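Local coordinates for amino acid ABC transporter, periplasmic amino acid-binding protein (Brucella ovis, PDB 4Z9N) that binds glutathione in the cleft between its two lobes and probably delivers such solutes in the periplasm to an amino acid ABC transporter, at residues A171-G176 with L193-P198; V25-L30 with E164-A169; T183-L188 with H201-E206. All blocks are in the same frame, centred on the assembly; numbering follows the deposited sequence.

Interaction 1 of 3, residues A171-G176 with L193-P198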
ATOM      1  N   ALA D 171     -25.627  -0.291  23.855  1.00 28.54           N
ATOM      2  CA  ALA D 171     -26.682  -0.053  24.839  1.00 30.38           C
ATOM      3  C   ALA D 171     -26.097   0.459  26.154  1.00 30.99           C
ATOM      4  O   ALA D 171     -26.669   1.346  26.794  1.00 32.80           O
ATOM      5  CB  ALA D 171     -27.499  -1.314  25.068  1.00 30.17           C
ATOM      6  N   ALA D 172     -24.952  -0.093  26.545  1.00 27.97           N
ATOM      7  CA  ALA D 172     -24.308   0.277  27.803  1.00 29.85           C
ATOM      8  C   ALA D 172     -23.775   1.707  27.768  1.00 30.25           C
ATOM      9  O   ALA D 172     -23.782   2.408  28.785  1.00 28.82           O
ATOM     10  CB  ALA D 172     -23.193  -0.685  28.114  1.00 26.89           C
ATOM     11  N   TYR D 173     -23.299   2.127  26.598  1.00 26.60           N
ATOM     12  CA  TYR D 173     -22.837   3.495  26.405  1.00 26.37           C
ATOM     13  C   TYR D 173     -24.011   4.478  26.410  1.00 27.86           C
ATOM     14  O   TYR D 173     -23.974   5.497  27.101  1.00 28.71           O
ATOM     15  CB  TYR D 173     -22.060   3.624  25.091  1.00 25.09           C
ATOM     16  CG  TYR D 173     -21.745   5.054  24.702  1.00 25.73           C
ATOM     17  CD1 TYR D 173     -20.869   5.825  25.457  1.00 24.87           C
ATOM     18  CD2 TYR D 173     -22.319   5.627  23.573  1.00 25.38           C
ATOM     19  CE1 TYR D 173     -20.587   7.134  25.104  1.00 25.01           C
ATOM     20  CE2 TYR D 173     -22.035   6.923  23.209  1.00 25.50           C
ATOM     21  CZ  TYR D 173     -21.173   7.676  23.972  1.00 26.55           C
ATOM     22  OH  TYR D 173     -20.909   8.978  23.603  1.00 25.61           O
ATOM     23  N   ASP D 174     -25.038   4.169  25.628  1.00 28.46           N
ATOM     24  CA  ASP D 174     -26.160   5.087  25.460  1.00 30.62           C
ATOM     25  C   ASP D 174     -26.933   5.256  26.762  1.00 31.38           C
ATOM     26  O   ASP D 174     -27.436   6.344  27.068  1.00 32.50           O
ATOM     27  CB  ASP D 174     -27.092   4.592  24.352  1.00 33.71           C
ATOM     28  CG  ASP D 174     -27.842   5.725  23.683  1.00 35.58           C
ATOM     29  OD1 ASP D 174     -27.475   6.892  23.943  1.00 35.75           O
ATOM     30  OD2 ASP D 174     -28.764   5.455  22.883  1.00 32.73           O
ATOM     31  N   SER D 175     -27.019   4.181  27.534  1.00 33.50           N
ATOM     32  CA  SER D 175     -27.783   4.198  28.778  1.00 36.51           C
ATOM     33  C   SER D 175     -27.049   5.000  29.847  1.00 37.43           C
ATOM     34  O   SER D 175     -27.635   5.394  30.855  1.00 36.81           O
ATOM     35  CB  SER D 175     -28.028   2.778  29.271  1.00 35.11           C
ATOM     36  OG  SER D 175     -26.816   2.216  29.744  1.00 34.77           O
ATOM     37  N   GLY D 176     -25.761   5.234  29.623  1.00 34.77           N
ATOM     38  CA  GLY D 176     -24.960   5.984  30.569  1.00 37.38           C
ATOM     39  C   GLY D 176     -24.188   5.108  31.537  1.00 38.79           C
ATOM     40  O   GLY D 176     -23.475   5.611  32.402  1.00 41.92           O
ATOM     41  N   LEU D 193     -25.022   7.290  14.905  1.00 30.03           N
ATOM     42  CA  LEU D 193     -26.299   7.383  14.194  1.00 35.22           C
ATOM     43  C   LEU D 193     -27.338   6.379  14.692  1.00 37.61           C
ATOM     44  O   LEU D 193     -28.519   6.480  14.350  1.00 30.91           O
ATOM     45  CB  LEU D 193     -26.083   7.197  12.694  1.00 34.72           C
ATOM     46  CG  LEU D 193     -25.450   8.391  11.977  1.00 33.27           C
ATOM     47  CD1 LEU D 193     -25.118   8.023  10.548  1.00 32.20           C
ATOM     48  CD2 LEU D 193     -26.374   9.607  12.014  1.00 32.77           C
ATOM     49  N   ALA D 194     -26.909   5.424  15.509  1.00 28.56           N
ATOM     50  CA  ALA D 194     -27.820   4.384  15.989  1.00 31.71           C
ATOM     51  C   ALA D 194     -28.291   4.667  17.406  1.00 33.76           C
ATOM     52  O   ALA D 194     -29.097   3.923  17.964  1.00 37.99           O
ATOM     53  CB  ALA D 194     -27.144   3.012  15.918  1.00 30.92           C
ATOM     54  N   LEU D 195     -27.789   5.749  17.988  1.00 34.14           N
ATOM     55  CA  LEU D 195     -28.064   6.063  19.382  1.00 35.58           C
ATOM     56  C   LEU D 195     -29.365   6.855  19.486  1.00 37.66           C
ATOM     57  O   LEU D 195     -29.876   7.358  18.484  1.00 33.40           O
ATOM     58  CB  LEU D 195     -26.901   6.840  19.992  1.00 29.73           C
ATOM     59  CG  LEU D 195     -25.554   6.106  19.917  1.00 27.87           C
ATOM     60  CD1 LEU D 195     -24.493   6.853  20.682  1.00 27.19           C
ATOM     61  CD2 LEU D 195     -25.697   4.684  20.463  1.00 27.66           C
ATOM     62  N   ALA D 196     -29.893   6.961  20.701  1.00 33.65           N
ATOM     63  CA  ALA D 196     -31.182   7.621  20.917  1.00 35.71           C
ATOM     64  C   ALA D 196     -31.161   9.069  20.441  1.00 40.71           C
ATOM     65  O   ALA D 196     -32.073   9.507  19.739  1.00 41.24           O
ATOM     66  CB  ALA D 196     -31.568   7.553  22.382  1.00 39.51           C
ATOM     67  N   ASN D 197     -30.122   9.808  20.821  1.00 35.42           N
ATOM     68  CA  ASN D 197     -29.960  11.203  20.398  1.00 39.01           C
ATOM     69  C   ASN D 197     -28.566  11.477  19.826  1.00 35.91           C
ATOM     70  O   ASN D 197     -27.708  12.023  20.523  1.00 34.44           O
ATOM     71  CB  ASN D 197     -30.216  12.151  21.567  1.00 40.87           C
ATOM     72  CG  ASN D 197     -31.615  12.030  22.119  1.00 43.35           C
ATOM     73  OD1 ASN D 197     -32.561  12.598  21.572  1.00 42.66           O
ATOM     74  ND2 ASN D 197     -31.762  11.267  23.197  1.00 40.79           N
ATOM     75  N   PRO D 198     -28.350  11.123  18.550  1.00 33.51           N
ATOM     76  CA  PRO D 198     -27.038  11.249  17.904  1.00 33.46           C
ATOM     77  C   PRO D 198     -26.364  12.605  18.125  1.00 35.40           C
ATOM     78  O   PRO D 198     -25.162  12.634  18.360  1.00 33.77           O
ATOM     79  CB  PRO D 198     -27.369  11.037  16.425  1.00 34.32           C
ATOM     80  CG  PRO D 198     -28.528  10.092  16.464  1.00 33.77           C
ATOM     81  CD  PRO D 198     -29.352  10.550  17.631  1.00 34.29           C
TER
HETATM   82  O   HOH W   1     -28.141   9.122  22.898  1.00 27.26           O
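Asp-174 reaches from the last turn of helix 166-174 to the loop that follows helix 185-192, where its OD2 accepts the backbone N-H of Ala-196 at 2.9 Å between OD2 and N. The N-H...O angle of 164° makes the bond nearly straight, and the donor arrives on the syn side of the oxygen, 17° out of the carboxylate plane. The other oxygen, OD1, accepts a hydrogen bond from a water 2.6 Å from OD1, and that water accepts the N-H of Asn-197; the carboxylate thus holds two successive loop amides, one directly and one through water. Beside the carboxylate, Leu-195 runs antiparallel alongside the Asp-174 side chain, with its CB 3.7 Å from OD2 of Asp-174. Its CD1 methyl meets the edge of the Tyr-173 ring, in the ring plane, 3.5 Å from CE2 of Tyr-173. The torsion of Tyr-173 (chi1 170°) sets the ring beside its own carbonyl carbon, roughly perpendicular to Leu-195. In the second shell, Tyr-173 OH is hydrogen-bonded to ND1 of His-201, and the imidazole also touches Asp-174 and Leu-195. The contact joins the C-terminal end of one helix to the loop after the next in this family 3 solute-binding protein; at Gly-176, with positive phi and two bonds back into the last turn, the chain leaves helical angles in a Schellman motif.

Interaction 2 of 3, residues V25-L30 with E164-A169. With GSH (glutathione), chain U.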
ATOM      1  N   VAL D  25     -18.830 -10.119   6.480  1.00 20.34           N
ATOM      2  CA  VAL D  25     -19.093  -8.700   6.722  1.00 19.90           C
ATOM      3  C   VAL D  25     -19.503  -8.461   8.172  1.00 20.30           C
ATOM      4  O   VAL D  25     -19.572  -9.396   8.970  1.00 20.92           O
ATOM      5  CB  VAL D  25     -20.165  -8.144   5.755  1.00 20.39           C
ATOM      6  CG1 VAL D  25     -19.703  -8.266   4.304  1.00 20.63           C
ATOM      7  CG2 VAL D  25     -21.493  -8.865   5.933  1.00 21.78           C
ATOM      8  N   ASN D  26     -19.773  -7.196   8.491  1.00 20.06           N
ATOM      9  CA  ASN D  26     -20.135  -6.787   9.841  1.00 20.55           C
ATOM     10  C   ASN D  26     -21.507  -7.350  10.233  1.00 21.94           C
ATOM     11  O   ASN D  26     -22.312  -7.695   9.363  1.00 22.61           O
ATOM     12  CB  ASN D  26     -20.133  -5.259   9.936  1.00 19.99           C
ATOM     13  CG  ASN D  26     -19.896  -4.771  11.342  1.00 19.98           C
ATOM     14  OD1 ASN D  26     -20.798  -4.850  12.188  1.00 21.02           O
ATOM     15  ND2 ASN D  26     -18.694  -4.235  11.606  1.00 18.94           N
ATOM     16  N   THR D  27     -21.779  -7.474  11.531  1.00 22.59           N
ATOM     17  CA  THR D  27     -23.139  -7.843  11.939  1.00 24.18           C
ATOM     18  C   THR D  27     -24.095  -6.666  11.725  1.00 24.71           C
ATOM     19  O   THR D  27     -25.301  -6.855  11.555  1.00 26.08           O
ATOM     20  CB  THR D  27     -23.209  -8.284  13.404  1.00 24.95           C
ATOM     21  OG1 THR D  27     -22.792  -7.202  14.237  1.00 24.42           O
ATOM     22  CG2 THR D  27     -22.304  -9.471  13.633  1.00 24.69           C
ATOM     23  N   GLY D  28     -23.565  -5.451  11.758  1.00 23.80           N
ATOM     24  CA  GLY D  28     -24.400  -4.276  11.596  1.00 27.08           C
ATOM     25  C   GLY D  28     -23.748  -2.983  12.039  1.00 23.57           C
ATOM     26  O   GLY D  28     -23.770  -2.631  13.224  1.00 25.69           O
ATOM     27  N   LEU D  29     -23.184  -2.270  11.075  1.00 22.60           N
ATOM     28  CA  LEU D  29     -22.483  -1.013  11.319  1.00 21.78           C
ATOM     29  C   LEU D  29     -22.881  -0.020  10.232  1.00 24.42           C
ATOM     30  O   LEU D  29     -22.538  -0.212   9.062  1.00 21.64           O
ATOM     31  CB  LEU D  29     -20.961  -1.233  11.338  1.00 20.26           C
ATOM     32  CG  LEU D  29     -20.101   0.006  11.546  1.00 20.18           C
ATOM     33  CD1 LEU D  29     -20.473   0.676  12.850  1.00 21.42           C
ATOM     34  CD2 LEU D  29     -18.611  -0.351  11.525  1.00 18.11           C
ATOM     35  N   LEU D  30     -23.625   1.020  10.612  1.00 22.90           N
ATOM     36  CA  LEU D  30     -24.181   1.953   9.635  1.00 23.49           C
ATOM     37  C   LEU D  30     -23.071   2.591   8.820  1.00 22.16           C
ATOM     38  O   LEU D  30     -22.077   3.056   9.372  1.00 21.15           O
ATOM     39  CB  LEU D  30     -25.028   3.033  10.319  1.00 24.81           C
ATOM     40  CG  LEU D  30     -26.340   2.545  10.938  1.00 26.59           C
ATOM     41  CD1 LEU D  30     -26.992   3.623  11.800  1.00 27.88           C
ATOM     42  CD2 LEU D  30     -27.304   2.072   9.852  1.00 28.21           C
ATOM     43  N   GLU D 164     -18.910  -8.426  24.294  1.00 20.71           N
ATOM     44  CA  GLU D 164     -18.759  -9.448  23.266  1.00 26.62           C
ATOM     45  C   GLU D 164     -19.483  -9.105  21.971  1.00 26.58           C
ATOM     46  O   GLU D 164     -19.134  -9.618  20.918  1.00 26.93           O
ATOM     47  CB  GLU D 164     -19.263 -10.799  23.776  1.00 30.01           C
ATOM     48  CG  GLU D 164     -18.534 -11.298  25.011  1.00 30.60           C
ATOM     49  CD  GLU D 164     -17.038 -11.410  24.792  1.00 31.20           C
ATOM     50  OE1 GLU D 164     -16.618 -12.088  23.831  1.00 30.51           O
ATOM     51  OE2 GLU D 164     -16.281 -10.803  25.576  1.00 31.60           O
ATOM     52  N   LYS D 165     -20.500  -8.254  22.059  1.00 22.98           N
ATOM     53  CA  LYS D 165     -21.331  -7.918  20.905  1.00 28.44           C
ATOM     54  C   LYS D 165     -21.499  -6.407  20.803  1.00 26.25           C
ATOM     55  O   LYS D 165     -21.550  -5.720  21.817  1.00 24.55           O
ATOM     56  CB  LYS D 165     -22.700  -8.599  21.005  1.00 37.69           C
ATOM     57  CG  LYS D 165     -22.636 -10.114  21.021  1.00 38.72           C
ATOM     58  CD  LYS D 165     -24.027 -10.720  21.032  1.00 45.60           C
ATOM     59  CE  LYS D 165     -24.019 -12.100  20.387  1.00 49.49           C
ATOM     60  NZ  LYS D 165     -25.255 -12.870  20.688  1.00 57.44           N
ATOM     61  N   ILE D 166     -21.584  -5.885  19.586  1.00 23.92           N
ATOM     62  CA  ILE D 166     -21.637  -4.435  19.420  1.00 23.55           C
ATOM     63  C   ILE D 166     -22.934  -3.870  20.000  1.00 25.23           C
ATOM     64  O   ILE D 166     -22.943  -2.743  20.507  1.00 23.81           O
ATOM     65  CB  ILE D 166     -21.453  -4.023  17.945  1.00 23.74           C
ATOM     66  CG1 ILE D 166     -21.318  -2.499  17.823  1.00 21.63           C
ATOM     67  CG2 ILE D 166     -22.609  -4.504  17.077  1.00 24.35           C
ATOM     68  CD1 ILE D 166     -20.878  -2.016  16.443  1.00 20.98           C
ATOM     69  N   GLU D 167     -24.022  -4.639  19.940  1.00 26.47           N
ATOM     70  CA  GLU D 167     -25.311  -4.136  20.415  1.00 30.12           C
ATOM     71  C   GLU D 167     -25.250  -3.906  21.914  1.00 26.73           C
ATOM     72  O   GLU D 167     -25.803  -2.931  22.427  1.00 28.04           O
ATOM     73  CB  GLU D 167     -26.447  -5.108  20.073  1.00 35.76           C
ATOM     74  N   GLU D 168     -24.565  -4.819  22.600  1.00 26.33           N
ATOM     75  CA  GLU D 168     -24.334  -4.723  24.032  1.00 29.85           C
ATOM     76  C   GLU D 168     -23.515  -3.473  24.367  1.00 28.47           C
ATOM     77  O   GLU D 168     -23.864  -2.717  25.281  1.00 27.33           O
ATOM     78  CB  GLU D 168     -23.622  -5.981  24.530  1.00 35.11           C
ATOM     79  CG  GLU D 168     -24.445  -7.254  24.389  1.00 41.89           C
ATOM     80  CD  GLU D 168     -23.625  -8.519  24.617  1.00 46.09           C
ATOM     81  OE1 GLU D 168     -22.373  -8.428  24.663  1.00 44.17           O
ATOM     82  OE2 GLU D 168     -24.228  -9.608  24.735  1.00 48.45           O
ATOM     83  N   ALA D 169     -22.430  -3.255  23.627  1.00 24.28           N
ATOM     84  CA  ALA D 169     -21.616  -2.063  23.832  1.00 27.17           C
ATOM     85  C   ALA D 169     -22.440  -0.788  23.614  1.00 28.40           C
ATOM     86  O   ALA D 169     -22.382   0.151  24.414  1.00 24.52           O
ATOM     87  CB  ALA D 169     -20.393  -2.077  22.898  1.00 22.07           C
TER
HETATM   88  N1  GSH U 401     -10.620  -2.210  13.235  1.00 12.03           N
HETATM   89  CA1 GSH U 401     -10.633  -2.825  14.564  1.00 10.27           C
HETATM   90  C1  GSH U 401     -10.088  -4.246  14.444  1.00 12.10           C
HETATM   91  O11 GSH U 401      -9.873  -4.911  15.496  1.00 15.66           O
HETATM   92  O12 GSH U 401      -9.862  -4.761  13.314  1.00 11.89           O
HETATM   93  CB1 GSH U 401     -12.052  -2.903  15.150  1.00  9.38           C
HETATM   94  CG1 GSH U 401     -12.937  -3.740  14.206  1.00 10.87           C
HETATM   95  CD1 GSH U 401     -14.260  -4.033  14.905  1.00 16.59           C
HETATM   96  OE1 GSH U 401     -14.654  -5.147  15.063  1.00 17.25           O
HETATM   97  N2  GSH U 401     -15.043  -2.911  15.366  1.00 15.97           N
HETATM   98  CA2 GSH U 401     -16.289  -3.195  16.053  1.00 18.95           C
HETATM   99  C2  GSH U 401     -17.298  -3.919  15.149  1.00 16.60           C
HETATM  100  O2  GSH U 401     -17.232  -3.932  13.961  1.00 16.80           O
HETATM  101  CB2 GSH U 401     -16.849  -1.921  16.695  1.00 18.47           C
HETATM  102  SG2 GSH U 401     -17.461  -0.738  15.462  1.00 23.59           S
HETATM  103  N3  GSH U 401     -18.346  -4.658  15.819  1.00 16.84           N
HETATM  104  CA3 GSH U 401     -19.326  -5.371  15.045  1.00 20.58           C
HETATM  105  C3  GSH U 401     -19.397  -6.809  15.561  1.00 19.23           C
HETATM  106  O31 GSH U 401     -20.355  -7.536  15.189  1.00 23.49           O
HETATM  107  O32 GSH U 401     -18.501  -7.266  16.335  1.00 19.53           O
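Ile-166 meets Thr-27 beside bound glutathione, and its path from CB to CD1 traces the contact. CB lies 3.8 Å from the glutathione atom CA3. The CG2 branch turns to Thr-27, standing 3.9 Å from its OG1, and also touches CA3. CG1, anti to the backbone N (chi1 -172°), carries the other branch past N3 of the ligand. At the tip, CD1 is 3.7 Å from glutathione N3 and near the ligand sulfur SG2, with the carbonyl O of Gly-28 at the longer distance of 4.4 Å from CD1. Loop 25-30 supplies part of the polar hold: Thr-27 OG1 donates to glutathione O31, 2.6 Å away. Asn-26 ND2 donates to glutathione O2 at 2.8 Å. A lone pair of Asn-26 OD1 accepts the Gly-28 N-H, nearly straight (N-H...O 171°); this Asx turn fixes the amide's rotation, and Asn-88 takes a further bond from ND2. A loop of one lobe and a helix start of the other thus meet at the ligand, as in the two-lobed cleft of periplasmic binding proteins. Ile-166 opens helix 166-174, right after Lys-165 at the N-cap, and rests on Tyr-181 of strand 180-182, while residues 26-30 lie in the loop between strands 21-25 and 34-35.

Interaction 3 of 3, residues T183-L188 with H201-E206. With GSH (glutathione), chain U.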
ATOM      1  N   THR D 183     -13.625   3.131  19.512  1.00 18.23           N
ATOM      2  CA  THR D 183     -13.445   2.265  18.350  1.00 16.81           C
ATOM      3  C   THR D 183     -12.845   3.122  17.233  1.00 16.03           C
ATOM      4  O   THR D 183     -12.413   4.254  17.481  1.00 16.00           O
ATOM      5  CB  THR D 183     -14.775   1.587  17.881  1.00 16.49           C
ATOM      6  OG1 THR D 183     -14.501   0.739  16.755  1.00 18.14           O
ATOM      7  CG2 THR D 183     -15.820   2.604  17.489  1.00 19.56           C
ATOM      8  N   ASP D 184     -12.791   2.587  16.016  1.00 16.40           N
ATOM      9  CA  ASP D 184     -12.270   3.354  14.879  1.00 16.76           C
ATOM     10  C   ASP D 184     -13.123   4.578  14.645  1.00 18.60           C
ATOM     11  O   ASP D 184     -14.338   4.544  14.871  1.00 17.77           O
ATOM     12  CB  ASP D 184     -12.227   2.479  13.635  1.00 15.41           C
ATOM     13  CG  ASP D 184     -11.367   1.266  13.843  1.00 14.76           C
ATOM     14  OD1 ASP D 184     -10.299   1.436  14.465  1.00 15.21           O
ATOM     15  OD2 ASP D 184     -11.757   0.147  13.429  1.00 15.28           O
ATOM     16  N   GLN D 185     -12.507   5.669  14.203  1.00 15.50           N
ATOM     17  CA  GLN D 185     -13.255   6.911  14.141  1.00 16.45           C
ATOM     18  C   GLN D 185     -14.445   6.815  13.183  1.00 18.87           C
ATOM     19  O   GLN D 185     -15.548   7.297  13.507  1.00 18.13           O
ATOM     20  CB  GLN D 185     -12.340   8.062  13.734  1.00 21.26           C
ATOM     21  CG  GLN D 185     -13.056   9.373  13.623  1.00 30.70           C
ATOM     22  CD  GLN D 185     -12.170  10.440  13.032  1.00 40.89           C
ATOM     23  OE1 GLN D 185     -11.276  10.957  13.699  1.00 48.25           O
ATOM     24  NE2 GLN D 185     -12.371  10.729  11.756  1.00 39.33           N
ATOM     25  N   SER D 186     -14.253   6.168  12.031  1.00 16.66           N
ATOM     26  CA  SER D 186     -15.354   6.054  11.066  1.00 19.24           C
ATOM     27  C   SER D 186     -16.471   5.221  11.662  1.00 19.99           C
ATOM     28  O   SER D 186     -17.635   5.417  11.337  1.00 19.34           O
ATOM     29  CB  SER D 186     -14.896   5.442   9.734  1.00 17.75           C
ATOM     30  OG  SER D 186     -14.445   4.102   9.903  1.00 18.03           O
ATOM     31  N   SER D 187     -16.111   4.301  12.551  1.00 17.39           N
ATOM     32  CA  SER D 187     -17.110   3.457  13.189  1.00 17.97           C
ATOM     33  C   SER D 187     -17.921   4.258  14.211  1.00 21.38           C
ATOM     34  O   SER D 187     -19.127   4.025  14.387  1.00 22.69           O
ATOM     35  CB  SER D 187     -16.439   2.262  13.871  1.00 20.35           C
ATOM     36  OG  SER D 187     -15.772   1.443  12.919  1.00 20.84           O
ATOM     37  N   LEU D 188     -17.248   5.176  14.905  1.00 18.72           N
ATOM     38  CA  LEU D 188     -17.932   6.056  15.860  1.00 23.23           C
ATOM     39  C   LEU D 188     -19.024   6.873  15.164  1.00 24.49           C
ATOM     40  O   LEU D 188     -20.105   7.078  15.735  1.00 22.01           O
ATOM     41  CB  LEU D 188     -16.927   6.975  16.568  1.00 19.39           C
ATOM     42  CG  LEU D 188     -16.003   6.271  17.575  1.00 18.59           C
ATOM     43  CD1 LEU D 188     -14.906   7.204  18.051  1.00 20.62           C
ATOM     44  CD2 LEU D 188     -16.846   5.776  18.754  1.00 19.29           C
ATOM     45  N   HIS D 201     -23.719  13.592  20.939  1.00 30.50           N
ATOM     46  CA  HIS D 201     -22.444  12.866  21.027  1.00 28.69           C
ATOM     47  C   HIS D 201     -21.320  13.503  20.219  1.00 31.97           C
ATOM     48  O   HIS D 201     -21.487  13.874  19.054  1.00 32.16           O
ATOM     49  CB  HIS D 201     -22.650  11.411  20.604  1.00 27.76           C
ATOM     50  CG  HIS D 201     -23.621  10.681  21.481  1.00 28.51           C
ATOM     51  ND1 HIS D 201     -23.227   9.948  22.583  1.00 28.00           N
ATOM     52  CD2 HIS D 201     -24.974  10.613  21.446  1.00 29.89           C
ATOM     53  CE1 HIS D 201     -24.295   9.444  23.175  1.00 30.41           C
ATOM     54  NE2 HIS D 201     -25.367   9.829  22.502  1.00 34.13           N
ATOM     55  N   VAL D 202     -20.172  13.631  20.873  1.00 27.11           N
ATOM     56  CA  VAL D 202     -19.018  14.293  20.304  1.00 26.48           C
ATOM     57  C   VAL D 202     -17.877  13.302  20.165  1.00 26.15           C
ATOM     58  O   VAL D 202     -17.579  12.573  21.105  1.00 26.60           O
ATOM     59  CB  VAL D 202     -18.592  15.490  21.170  1.00 32.64           C
ATOM     60  CG1 VAL D 202     -17.283  16.082  20.651  1.00 35.66           C
ATOM     61  CG2 VAL D 202     -19.683  16.548  21.171  1.00 36.18           C
ATOM     62  N   ILE D 203     -17.256  13.266  18.993  1.00 23.91           N
ATOM     63  CA  ILE D 203     -16.017  12.507  18.816  1.00 22.38           C
ATOM     64  C   ILE D 203     -14.863  13.431  19.172  1.00 26.59           C
ATOM     65  O   ILE D 203     -14.708  14.503  18.571  1.00 24.29           O
ATOM     66  CB  ILE D 203     -15.890  11.963  17.395  1.00 21.58           C
ATOM     67  CG1 ILE D 203     -17.066  11.036  17.071  1.00 25.98           C
ATOM     68  CG2 ILE D 203     -14.541  11.275  17.193  1.00 20.14           C
ATOM     69  CD1 ILE D 203     -17.146  10.633  15.596  1.00 28.83           C
ATOM     70  N   LEU D 204     -14.074  13.034  20.164  1.00 21.83           N
ATOM     71  CA  LEU D 204     -12.995  13.875  20.661  1.00 24.26           C
ATOM     72  C   LEU D 204     -11.886  13.924  19.617  1.00 25.76           C
ATOM     73  O   LEU D 204     -11.827  13.058  18.739  1.00 20.12           O
ATOM     74  CB  LEU D 204     -12.476  13.362  22.015  1.00 23.79           C
ATOM     75  CG  LEU D 204     -13.529  13.338  23.126  1.00 22.79           C
ATOM     76  CD1 LEU D 204     -13.028  12.660  24.380  1.00 27.66           C
ATOM     77  CD2 LEU D 204     -14.003  14.749  23.434  1.00 24.34           C
ATOM     78  N   PRO D 205     -11.015  14.947  19.695  1.00 25.10           N
ATOM     79  CA  PRO D 205     -10.033  15.146  18.624  1.00 23.16           C
ATOM     80  C   PRO D 205      -8.958  14.062  18.529  1.00 23.07           C
ATOM     81  O   PRO D 205      -8.455  13.817  17.434  1.00 20.79           O
ATOM     82  CB  PRO D 205      -9.389  16.492  18.987  1.00 25.65           C
ATOM     83  CG  PRO D 205     -10.327  17.139  19.952  1.00 29.00           C
ATOM     84  CD  PRO D 205     -10.933  16.010  20.711  1.00 26.81           C
ATOM     85  N   GLU D 206      -8.599  13.437  19.647  1.00 19.75           N
ATOM     86  CA  GLU D 206      -7.441  12.535  19.664  1.00 21.22           C
ATOM     87  C   GLU D 206      -7.618  11.272  18.812  1.00 21.70           C
ATOM     88  O   GLU D 206      -8.656  10.605  18.861  1.00 22.47           O
ATOM     89  CB  GLU D 206      -7.112  12.126  21.106  1.00 25.22           C
ATOM     90  CG  GLU D 206      -6.429  13.215  21.948  1.00 28.81           C
ATOM     91  CD  GLU D 206      -7.390  14.271  22.477  1.00 26.81           C
ATOM     92  OE1 GLU D 206      -8.620  14.111  22.320  1.00 23.34           O
ATOM     93  OE2 GLU D 206      -6.902  15.266  23.066  1.00 28.79           O
TER
HETATM   94  N1  GSH U 401     -10.620  -2.210  13.235  1.00 12.03           N
HETATM   95  CA1 GSH U 401     -10.633  -2.825  14.564  1.00 10.27           C
HETATM   96  C1  GSH U 401     -10.088  -4.246  14.444  1.00 12.10           C
HETATM   97  O11 GSH U 401      -9.873  -4.911  15.496  1.00 15.66           O
HETATM   98  O12 GSH U 401      -9.862  -4.761  13.314  1.00 11.89           O
HETATM   99  CB1 GSH U 401     -12.052  -2.903  15.150  1.00  9.38           C
HETATM  100  CG1 GSH U 401     -12.937  -3.740  14.206  1.00 10.87           C
HETATM  101  CD1 GSH U 401     -14.260  -4.033  14.905  1.00 16.59           C
HETATM  102  OE1 GSH U 401     -14.654  -5.147  15.063  1.00 17.25           O
HETATM  103  N2  GSH U 401     -15.043  -2.911  15.366  1.00 15.97           N
HETATM  104  CA2 GSH U 401     -16.289  -3.195  16.053  1.00 18.95           C
HETATM  105  C2  GSH U 401     -17.298  -3.919  15.149  1.00 16.60           C
HETATM  106  O2  GSH U 401     -17.232  -3.932  13.961  1.00 16.80           O
HETATM  107  CB2 GSH U 401     -16.849  -1.921  16.695  1.00 18.47           C
HETATM  108  SG2 GSH U 401     -17.461  -0.738  15.462  1.00 23.59           S
HETATM  109  N3  GSH U 401     -18.346  -4.658  15.819  1.00 16.84           N
HETATM  110  CA3 GSH U 401     -19.326  -5.371  15.045  1.00 20.58           C
HETATM  111  C3  GSH U 401     -19.397  -6.809  15.561  1.00 19.23           C
HETATM  112  O31 GSH U 401     -20.355  -7.536  15.189  1.00 23.49           O
HETATM  113  O32 GSH U 401     -18.501  -7.266  16.335  1.00 19.53           O
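A single isoleucine, Ile-203, carries the strand's whole side of this contact, meeting Leu-188 and Gln-185 of helix 185-192. The contact is chiefly apolar, although the far side of the same helical turn meets the amino group of the ligand, probably charged. Ile-203 points toward the helix and offers CD1 to CB of Leu-188 at 3.8 Å. Its CG1 is 4.1 Å from that same CB of Leu-188, so the outer end of the isoleucine lies against the root of the leucine side chain. The second branch, CG2, comes within 4.2 Å of CD1 of Leu-188, and the two side chains cross obliquely. This division follows from chi1 of Ile-203 (-60°), which places CG1 anti to the carbonyl carbon and CG2 anti to the backbone N. Gln-185, one turn earlier, adds a looser touch, its CG 4.3 Å from CG2 of Ile-203. Strand 201-203 pairs antiparallel with strand 101-117 in the mixed sheet of this periplasmic binding protein lobe, and Ile-203 also touches Tyr-189 and Arg-192 farther along the helix. Strand 180-182 belongs to that sheet too, and the chain turns a corner at Thr-183 before entering the helix. There Asp-184, at the N-cap position but making no capping bond with its side chain, uses OD2 instead to accept a hydrogen bond from glutathione N1 at 2.6 Å. Ser-187 brings CB to 3.5 Å from the ligand sulfur SG2, while Thr-183 OG1 lies 3.5 Å from the ligand carbon CB2.

From the N terminus, the loop after strand 21-25 comes first and waits over 130 residues for its partner: interaction 2 joins it to the start of helix 166-174 and closes the longest loop. The end of that same helix then opens interaction 1, whose short loop takes in strand 180-182 and helix 185-192. Interaction 3 starts inside this loop, at 183-188, and finishes beyond it at 201-206, so interactions 1 and 3 cross, while interaction 2 precedes both in series. None is nested. Interaction 2 bridges the two lobes, whereas interactions 1 and 3 lie within one. Leu-30 meets Leu-193, and Leu-29 meets Ser-187. Interactions 2 and 3 both touch glutathione; interaction 1 lies farther out.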